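Local structure of short-chain dehydrogenase/reductase SDR (Vibrio parahaemolyticus, 3GUY) at residues 61-66 and 115-120; 82-85 and 90-93; 18-23 and 202-207. The protein probably catalyses NAD(P)(H)-dependent oxidation or reduction of a substrate that is not known. The protein carries 2 engineered substitutions. One frame throughout, in Å; residues are numbered along the deposited sequence.

Interaction 1: residues 61-66 and 115-120; sequences EVEQLF and VKRYKD
NH2 of R117 lies between two oxygens of helix 59-67: it forms a salt bridge with E67, just past F66, and has the backbone O of E63 at 3.2 Å from NH2 of R117, oblique to the guanidinium plane. NE of the same group forms a second salt bridge, with E113, one turn earlier on its own helix. The chain is extended from CG to NE (chi2 173°, chi3 -180°). On the way it lays its flat end against F66: CB of F66 rests 3.7 Å from NE of R117, and the backbone C of F66 stands about 4.0 Å above the guanidinium plane of R117. The carboxylate of E63 makes no direct contact, OE2 of E63 lying 6.0 Å from NH2 of R117, so any attraction would be long-range.

Next to the arginine, F66 meets Y118. CD1 of F66 lies 3.8 Å from OH of Y118 and 4.1 Å from CE2 of Y118, near the plane of the tyrosine ring and at its edge, while the hydroxyl approaches the phenylalanine ring obliquely. CB of R117 sits over the centre of the Y118 ring, so the arginine touches both aromatic residues.

Helix 59-67 is thus joined to the end of helix 93-118 by F66 meeting the edge of the Y118 ring, both residues buried, beside a partly exposed arginine. With carboxylates from both helices on one guanidinium, its charge is probably well balanced and its rotation restricted.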
loop_
_atom_site.group_PDB
_atom_site.type_symbol
_atom_site.label_atom_id
_atom_site.label_comp_id
_atom_site.label_asym_id
_atom_site.label_seq_id
_atom_site.Cartn_x
_atom_site.Cartn_y
_atom_site.Cartn_z
ATOM N N GLU D 61 -16.969 -8.928 28.260
ATOM C CA GLU D 61 -16.806 -7.651 28.929
ATOM C C GLU D 61 -17.145 -6.468 27.989
ATOM O O GLU D 61 -17.730 -5.465 28.437
ATOM C CB GLU D 61 -15.418 -7.520 29.575
ATOM C CG GLU D 61 -15.210 -8.492 30.766
ATOM C CD GLU D 61 -13.996 -8.155 31.661
ATOM O OE1 GLU D 61 -13.625 -6.963 31.822
ATOM O OE2 GLU D 61 -13.424 -9.106 32.245
ATOM N N VAL D 62 -16.834 -6.596 26.700
ATOM C CA VAL D 62 -17.150 -5.544 25.721
ATOM C C VAL D 62 -18.669 -5.428 25.465
ATOM O O VAL D 62 -19.215 -4.333 25.338
ATOM C CB VAL D 62 -16.356 -5.757 24.407
ATOM C CG1 VAL D 62 -16.860 -4.872 23.302
ATOM C CG2 VAL D 62 -14.871 -5.512 24.685
ATOM N N GLU D 63 -19.343 -6.564 25.423
ATOM C CA GLU D 63 -20.786 -6.599 25.257
ATOM C C GLU D 63 -21.458 -5.946 26.482
ATOM O O GLU D 63 -22.379 -5.171 26.328
ATOM C CB GLU D 63 -21.223 -8.054 24.990
ATOM C CG GLU D 63 -22.696 -8.415 25.151
ATOM C CD GLU D 63 -22.811 -9.832 25.739
ATOM O OE1 GLU D 63 -22.557 -10.807 24.990
ATOM O OE2 GLU D 63 -23.083 -9.959 26.960
ATOM N N GLN D 64 -20.950 -6.204 27.684
ATOM C CA GLN D 64 -21.491 -5.545 28.898
ATOM C C GLN D 64 -21.186 -4.053 28.970
ATOM O O GLN D 64 -21.959 -3.293 29.546
ATOM C CB GLN D 64 -20.930 -6.172 30.155
ATOM C CG GLN D 64 -21.446 -7.581 30.427
ATOM C CD GLN D 64 -20.436 -8.401 31.196
ATOM O OE1 GLN D 64 -19.701 -7.874 32.047
ATOM N NE2 GLN D 64 -20.365 -9.701 30.876
ATOM N N LEU D 65 -20.038 -3.646 28.422
ATOM C CA LEU D 65 -19.647 -2.242 28.423
ATOM C C LEU D 65 -20.743 -1.447 27.727
ATOM O O LEU D 65 -21.252 -0.500 28.279
ATOM C CB LEU D 65 -18.242 -2.023 27.772
ATOM C CG LEU D 65 -17.767 -0.596 27.374
ATOM C CD1 LEU D 65 -17.492 0.341 28.579
ATOM C CD2 LEU D 65 -16.507 -0.682 26.482
ATOM N N PHE D 66 -21.144 -1.863 26.540
ATOM C CA PHE D 66 -22.100 -1.084 25.786
ATOM C C PHE D 66 -23.537 -1.259 26.248
ATOM O O PHE D 66 -24.335 -0.335 26.093
ATOM C CB PHE D 66 -21.947 -1.324 24.296
ATOM C CG PHE D 66 -20.682 -0.739 23.761
ATOM C CD1 PHE D 66 -20.574 0.619 23.554
ATOM C CD2 PHE D 66 -19.569 -1.531 23.571
ATOM C CE1 PHE D 66 -19.382 1.166 23.117
ATOM C CE2 PHE D 66 -18.386 -0.988 23.126
ATOM C CZ PHE D 66 -18.297 0.361 22.910
ATOM N N VAL D 115 -20.742 -2.228 15.450
ATOM C CA VAL D 115 -21.484 -2.452 14.211
ATOM C C VAL D 115 -22.780 -3.196 14.466
ATOM O O VAL D 115 -23.792 -2.930 13.830
ATOM C CB VAL D 115 -20.644 -3.196 13.144
ATOM C CG1 VAL D 115 -21.448 -3.481 11.921
ATOM C CG2 VAL D 115 -19.390 -2.336 12.745
ATOM N N LYS D 116 -22.725 -4.139 15.387
ATOM C CA LYS D 116 -23.895 -4.907 15.844
ATOM C C LYS D 116 -24.982 -3.942 16.340
ATOM O O LYS D 116 -26.104 -4.013 15.881
ATOM C CB LYS D 116 -23.490 -5.874 16.977
ATOM C CG LYS D 116 -24.485 -6.994 17.220
ATOM C CD LYS D 116 -23.916 -8.085 18.163
ATOM C CE LYS D 116 -24.796 -9.337 18.177
ATOM N NZ LYS D 116 -24.396 -10.246 17.042
ATOM N N ARG D 117 -24.613 -3.018 17.211
ATOM C CA ARG D 117 -25.593 -2.192 17.938
ATOM C C ARG D 117 -25.951 -0.897 17.205
ATOM O O ARG D 117 -27.116 -0.456 17.257
ATOM C CB ARG D 117 -25.072 -1.844 19.327
ATOM C CG ARG D 117 -25.020 -2.995 20.299
ATOM C CD ARG D 117 -24.324 -2.531 21.578
ATOM N NE ARG D 117 -24.236 -3.599 22.564
ATOM C CZ ARG D 117 -25.105 -3.845 23.549
ATOM N NH1 ARG D 117 -26.165 -3.072 23.734
ATOM N NH2 ARG D 117 -24.884 -4.864 24.378
ATOM N N TYR D 118 -24.989 -0.293 16.510
ATOM C CA TYR D 118 -25.138 1.101 16.076
ATOM C C TYR D 118 -24.859 1.358 14.614
ATOM O O TYR D 118 -24.635 2.499 14.235
ATOM C CB TYR D 118 -24.213 2.011 16.888
ATOM C CG TYR D 118 -24.254 1.791 18.369
ATOM C CD1 TYR D 118 -25.477 1.707 19.064
ATOM C CD2 TYR D 118 -23.068 1.695 19.095
ATOM C CE1 TYR D 118 -25.492 1.512 20.442
ATOM C CE2 TYR D 118 -23.070 1.486 20.438
ATOM C CZ TYR D 118 -24.279 1.400 21.123
ATOM O OH TYR D 118 -24.222 1.199 22.471
ATOM N N LYS D 119 -24.871 0.339 13.779
ATOM C CA LYS D 119 -24.528 0.566 12.370
ATOM C C LYS D 119 -25.496 1.507 11.659
ATOM O O LYS D 119 -25.102 2.206 10.734
ATOM C CB LYS D 119 -24.364 -0.743 11.586
ATOM C CG LYS D 119 -25.553 -1.646 11.583
ATOM C CD LYS D 119 -25.380 -2.825 10.641
ATOM C CE LYS D 119 -26.515 -3.852 10.772
ATOM N NZ LYS D 119 -26.569 -4.513 12.107
ATOM N N ASP D 120 -26.767 1.506 12.063
ATOM C CA ASP D 120 -27.793 2.346 11.423
ATOM C C ASP D 120 -27.970 3.699 12.167
ATOM O O ASP D 120 -28.883 4.469 11.858
ATOM C CB ASP D 120 -29.124 1.583 11.346
ATOM C CG ASP D 120 -29.134 0.481 10.275
ATOM O OD1 ASP D 120 -28.260 0.469 9.370
ATOM O OD2 ASP D 120 -30.047 -0.385 10.314
#

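Interaction 2: residues 82-85 and 90-93; sequences SGYF and EQDP
Y84 and Q91 lie side by side, their side chains pointing opposite ways, with ring and amide planes 68° apart. CE2 of Y84 lies 3.7 Å from OE1 of Q91, which stands oblique to the ring. Because CG of Y84 is anti to its backbone N (chi1 177°), the phenol extends across to 90-93, where N of D92 donates to OH of Y84 at 2.8 Å and 177°. This nearly straight bond arrives at the ring's edge, in its plane.

The amide of Q91 is held at both ends: OE1 bonds to T142 OG1, while NE2 bonds to G86 O and also donates to a water, 3.1 Å from NE2 of Q91 and 2.6 Å from O of Y84. A second water donates to O of F85 at 2.8 Å, with a weak link to O of E90.

D92 is the N-cap of helix 93-118, its OD1 accepting from E94 N, so the tyrosine hydroxyl binds the backbone of the capping residue. The ring of F85 meets those of W181 and Y143, the latter at the tyrosine position of the family's YxxxK motif. The loop from strand 75-78 to helix 93-118 therefore packs beside what is probably the active site of this short-chain dehydrogenase fold.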
loop_
_atom_site.group_PDB
_atom_site.type_symbol
_atom_site.label_atom_id
_atom_site.label_comp_id
_atom_site.label_asym_id
_atom_site.label_seq_id
_atom_site.Cartn_x
_atom_site.Cartn_y
_atom_site.Cartn_z
ATOM N N SER D 82 -1.111 -1.558 22.958
ATOM C CA SER D 82 0.147 -1.665 23.678
ATOM C C SER D 82 1.238 -2.018 22.692
ATOM O O SER D 82 0.952 -2.388 21.568
ATOM C CB SER D 82 0.046 -2.693 24.797
ATOM O OG SER D 82 -0.059 -4.038 24.327
ATOM N N GLY D 83 2.478 -1.815 23.112
ATOM C CA GLY D 83 3.636 -2.056 22.299
ATOM C C GLY D 83 4.413 -3.224 22.832
ATOM O O GLY D 83 4.329 -3.586 24.021
ATOM N N TYR D 84 5.157 -3.848 21.937
ATOM C CA TYR D 84 6.172 -4.787 22.329
ATOM C C TYR D 84 7.074 -4.958 21.144
ATOM O O TYR D 84 6.593 -5.036 20.005
ATOM C CB TYR D 84 5.560 -6.119 22.727
ATOM C CG TYR D 84 6.563 -7.198 23.077
ATOM C CD1 TYR D 84 7.354 -7.099 24.225
ATOM C CD2 TYR D 84 6.663 -8.344 22.303
ATOM C CE1 TYR D 84 8.247 -8.132 24.583
ATOM C CE2 TYR D 84 7.520 -9.359 22.631
ATOM C CZ TYR D 84 8.334 -9.247 23.763
ATOM O OH TYR D 84 9.167 -10.270 24.032
ATOM N N PHE D 85 8.381 -5.033 21.384
ATOM C CA PHE D 85 9.343 -4.902 20.291
ATOM C C PHE D 85 10.562 -5.807 20.447
ATOM O O PHE D 85 10.726 -6.446 21.478
ATOM C CB PHE D 85 9.778 -3.464 20.257
ATOM C CG PHE D 85 8.637 -2.498 20.139
ATOM C CD1 PHE D 85 8.018 -2.315 18.922
ATOM C CD2 PHE D 85 8.184 -1.791 21.252
ATOM C CE1 PHE D 85 6.950 -1.416 18.806
ATOM C CE2 PHE D 85 7.126 -0.909 21.152
ATOM C CZ PHE D 85 6.505 -0.724 19.927
ATOM N N GLU D 90 14.096 -12.909 19.246
ATOM C CA GLU D 90 14.277 -12.512 20.659
ATOM C C GLU D 90 12.947 -12.336 21.354
ATOM O O GLU D 90 12.910 -12.187 22.560
ATOM C CB GLU D 90 14.931 -11.139 20.818
ATOM C CG GLU D 90 15.932 -10.742 19.812
ATOM C CD GLU D 90 17.280 -11.321 20.088
ATOM O OE1 GLU D 90 18.283 -10.684 19.663
ATOM O OE2 GLU D 90 17.318 -12.395 20.722
ATOM N N GLN D 91 11.850 -12.275 20.601
ATOM C CA GLN D 91 10.571 -11.999 21.231
ATOM C C GLN D 91 10.014 -13.212 21.975
ATOM O O GLN D 91 10.115 -14.352 21.518
ATOM C CB GLN D 91 9.571 -11.467 20.203
ATOM C CG GLN D 91 9.930 -10.061 19.703
ATOM C CD GLN D 91 8.760 -9.387 18.946
ATOM O OE1 GLN D 91 7.622 -9.866 18.969
ATOM N NE2 GLN D 91 9.042 -8.250 18.315
ATOM N N ASP D 92 9.402 -12.943 23.108
ATOM C CA ASP D 92 8.825 -13.975 23.953
ATOM C C ASP D 92 7.395 -14.276 23.450
ATOM O O ASP D 92 6.600 -13.379 23.318
ATOM C CB ASP D 92 8.844 -13.433 25.386
ATOM C CG ASP D 92 8.109 -14.313 26.384
ATOM O OD1 ASP D 92 7.456 -15.314 26.004
ATOM O OD2 ASP D 92 8.187 -13.946 27.575
ATOM N N PRO D 93 7.071 -15.553 23.158
ATOM C CA PRO D 93 5.748 -15.810 22.611
ATOM C C PRO D 93 4.572 -15.397 23.482
ATOM O O PRO D 93 3.528 -15.054 22.941
ATOM C CB PRO D 93 5.747 -17.325 22.388
ATOM C CG PRO D 93 7.175 -17.664 22.166
ATOM C CD PRO D 93 7.930 -16.738 23.071
HETATM O O HOH W 1 6.902 -6.170 17.644
HETATM O O HOH W 2 12.007 -8.809 22.422
#

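Interaction 3: residues 18-23 and 202-207; sequences AKLYDA and MIHGAL. Engineered in segment 202-207: A206 (natural residue Ser).
A helix-to-helix contact, aromatic at its centre, joins helix 12-23 to helix 196-207. The axes of the two short segments come within 10.6 Å and their directions differ by 48°; the nearest alpha carbons, those of L20 and H204, are 7.6 Å apart. H204 bridges the two helices. Its chi1 of -175° sends the imidazole out from its own helix, and the ring enters between L20 and Y21.

The imidazole edge points at the face of Y21 in a T-shaped stack, the centroids 5.1 Å apart and the planes at 74°. CD2 of H204 makes the closest approach, 3.7 Å from CE1 of Y21, and stands over the phenol nearer the rim than the centre. L20 deals with the rest of the histidine: CD1 of L20 packs 3.7 Å from CB of H204, and CB of L20 lies over one imidazole face, again toward the rim. NE2 of H204 has a weak hydrogen bond to OE1 of E24, just after 18-23.

In the Rossmann-type fold both helices pack on the parallel sheet. Y21 also touches I4 and I6 of strand 4-7, and L207 touches I169 of strand 167-174, so the helix-helix contact spans the sheet between its first and sixth strands in chain order.

OH of Y21 lies 4.4 Å from CD1 of L207 on helix 196-207, a looser approach of the hydroxyl to a methyl. A206, an engineered alanine where the natural sequence has serine, faces strand 214-222 through I218 and packs on A206 of a third subunit.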
loop_
_atom_site.group_PDB
_atom_site.type_symbol
_atom_site.label_atom_id
_atom_site.label_comp_id
_atom_site.label_asym_id
_atom_site.label_seq_id
_atom_site.Cartn_x
_atom_site.Cartn_y
_atom_site.Cartn_z
ATOM N N ALA D 18 -10.006 12.761 26.340
ATOM C CA ALA D 18 -11.109 12.911 27.290
ATOM C C ALA D 18 -11.160 14.371 27.811
ATOM O O ALA D 18 -12.221 14.996 27.829
ATOM C CB ALA D 18 -11.004 11.887 28.447
ATOM N N LYS D 19 -10.001 14.909 28.185
ATOM C CA LYS D 19 -9.920 16.252 28.761
ATOM C C LYS D 19 -10.387 17.336 27.782
ATOM O O LYS D 19 -11.115 18.259 28.194
ATOM C CB LYS D 19 -8.506 16.536 29.253
ATOM C CG LYS D 19 -8.127 15.646 30.380
ATOM C CD LYS D 19 -6.672 15.764 30.721
ATOM C CE LYS D 19 -6.330 14.882 31.901
ATOM N NZ LYS D 19 -4.902 15.102 32.286
ATOM N N LEU D 20 -10.014 17.227 26.497
ATOM C CA LEU D 20 -10.410 18.243 25.501
ATOM C C LEU D 20 -11.907 18.176 25.195
ATOM O O LEU D 20 -12.561 19.223 24.972
ATOM C CB LEU D 20 -9.607 18.119 24.189
ATOM C CG LEU D 20 -8.074 18.290 24.172
ATOM C CD1 LEU D 20 -7.595 17.970 22.748
ATOM C CD2 LEU D 20 -7.554 19.671 24.596
ATOM N N TYR D 21 -12.469 16.975 25.162
ATOM C CA TYR D 21 -13.910 16.836 24.917
ATOM C C TYR D 21 -14.694 17.353 26.148
ATOM O O TYR D 21 -15.667 18.068 26.006
ATOM C CB TYR D 21 -14.320 15.377 24.675
ATOM C CG TYR D 21 -14.050 14.811 23.311
ATOM C CD1 TYR D 21 -14.660 15.354 22.168
ATOM C CD2 TYR D 21 -13.218 13.707 23.150
ATOM C CE1 TYR D 21 -14.432 14.825 20.910
ATOM C CE2 TYR D 21 -12.985 13.171 21.891
ATOM C CZ TYR D 21 -13.602 13.727 20.780
ATOM O OH TYR D 21 -13.377 13.183 19.539
ATOM N N ASP D 22 -14.262 16.955 27.347
ATOM C CA ASP D 22 -14.860 17.434 28.593
ATOM C C ASP D 22 -14.833 18.971 28.683
ATOM O O ASP D 22 -15.875 19.589 28.884
ATOM C CB ASP D 22 -14.123 16.849 29.784
ATOM C CG ASP D 22 -14.721 17.286 31.104
ATOM O OD1 ASP D 22 -15.796 16.769 31.439
ATOM O OD2 ASP D 22 -14.108 18.124 31.808
ATOM N N ALA D 23 -13.648 19.566 28.562
ATOM C CA ALA D 23 -13.482 21.030 28.435
ATOM C C ALA D 23 -14.436 21.722 27.432
ATOM O O ALA D 23 -14.708 22.909 27.592
ATOM C CB ALA D 23 -12.064 21.356 28.072
ATOM N N MET D 202 -4.211 18.118 18.035
ATOM C CA MET D 202 -4.299 17.981 16.559
ATOM C C MET D 202 -5.389 17.050 16.068
ATOM O O MET D 202 -6.081 17.364 15.058
ATOM C CB MET D 202 -2.932 17.552 15.996
ATOM C CG MET D 202 -1.907 18.683 16.085
ATOM S SD MET D 202 -0.293 18.433 15.349
ATOM C CE MET D 202 0.474 17.538 16.633
ATOM N N ILE D 203 -5.558 15.912 16.744
ATOM C CA ILE D 203 -6.564 14.915 16.365
ATOM C C ILE D 203 -7.934 15.514 16.608
ATOM O O ILE D 203 -8.795 15.502 15.728
ATOM C CB ILE D 203 -6.410 13.565 17.120
ATOM C CG1 ILE D 203 -5.124 12.845 16.663
ATOM C CG2 ILE D 203 -7.639 12.652 16.869
ATOM C CD1 ILE D 203 -4.547 11.752 17.581
ATOM N N HIS D 204 -8.119 16.064 17.798
ATOM C CA HIS D 204 -9.353 16.744 18.131
ATOM C C HIS D 204 -9.705 17.886 17.158
ATOM O O HIS D 204 -10.811 17.939 16.659
ATOM C CB HIS D 204 -9.297 17.258 19.566
ATOM C CG HIS D 204 -10.580 17.875 20.006
ATOM N ND1 HIS D 204 -10.853 19.214 19.827
ATOM C CD2 HIS D 204 -11.692 17.327 20.539
ATOM C CE1 HIS D 204 -12.071 19.470 20.259
ATOM N NE2 HIS D 204 -12.606 18.342 20.692
ATOM N N GLY D 205 -8.769 18.781 16.884
ATOM C CA GLY D 205 -8.992 19.817 15.856
ATOM C C GLY D 205 -9.497 19.298 14.507
ATOM O O GLY D 205 -10.479 19.788 13.992
ATOM N N ALA D 206 -8.833 18.285 13.951
ATOM C CA ALA D 206 -9.223 17.671 12.657
ATOM C C ALA D 206 -10.595 16.962 12.668
ATOM O O ALA D 206 -11.364 17.006 11.684
ATOM C CB ALA D 206 -8.147 16.696 12.221
ATOM N N LEU D 207 -10.918 16.303 13.768
ATOM C CA LEU D 207 -12.198 15.640 13.846
ATOM C C LEU D 207 -13.383 16.609 14.077
ATOM O O LEU D 207 -14.533 16.205 13.930
ATOM C CB LEU D 207 -12.168 14.589 14.945
ATOM C CG LEU D 207 -11.238 13.400 14.640
ATOM C CD1 LEU D 207 -10.969 12.597 15.901
ATOM C CD2 LEU D 207 -11.839 12.519 13.597
#

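How the interactions relate
The three contacts are nested along the chain: 82-85 with 90-93 lies within the loop closed by interaction 1, and interaction 1 lies within the one closed by interaction 3. None touches another. Centres of interactions 1 and 2 are 30 Å apart, those of 1 and 3 are 23 Å, and those of 2 and 3 are 31 Å, the last pair on opposite sides of the chain's centre. Helix 93-118 links the first two, beginning at interaction 2 and ending at interaction 1. Interactions 1 and 3 join helices flanking the seven-stranded parallel sheet, while interaction 2 orders the loop leading into helix 93-118. Interactions 1 and 2 touch the second subunit, interaction 3 the third.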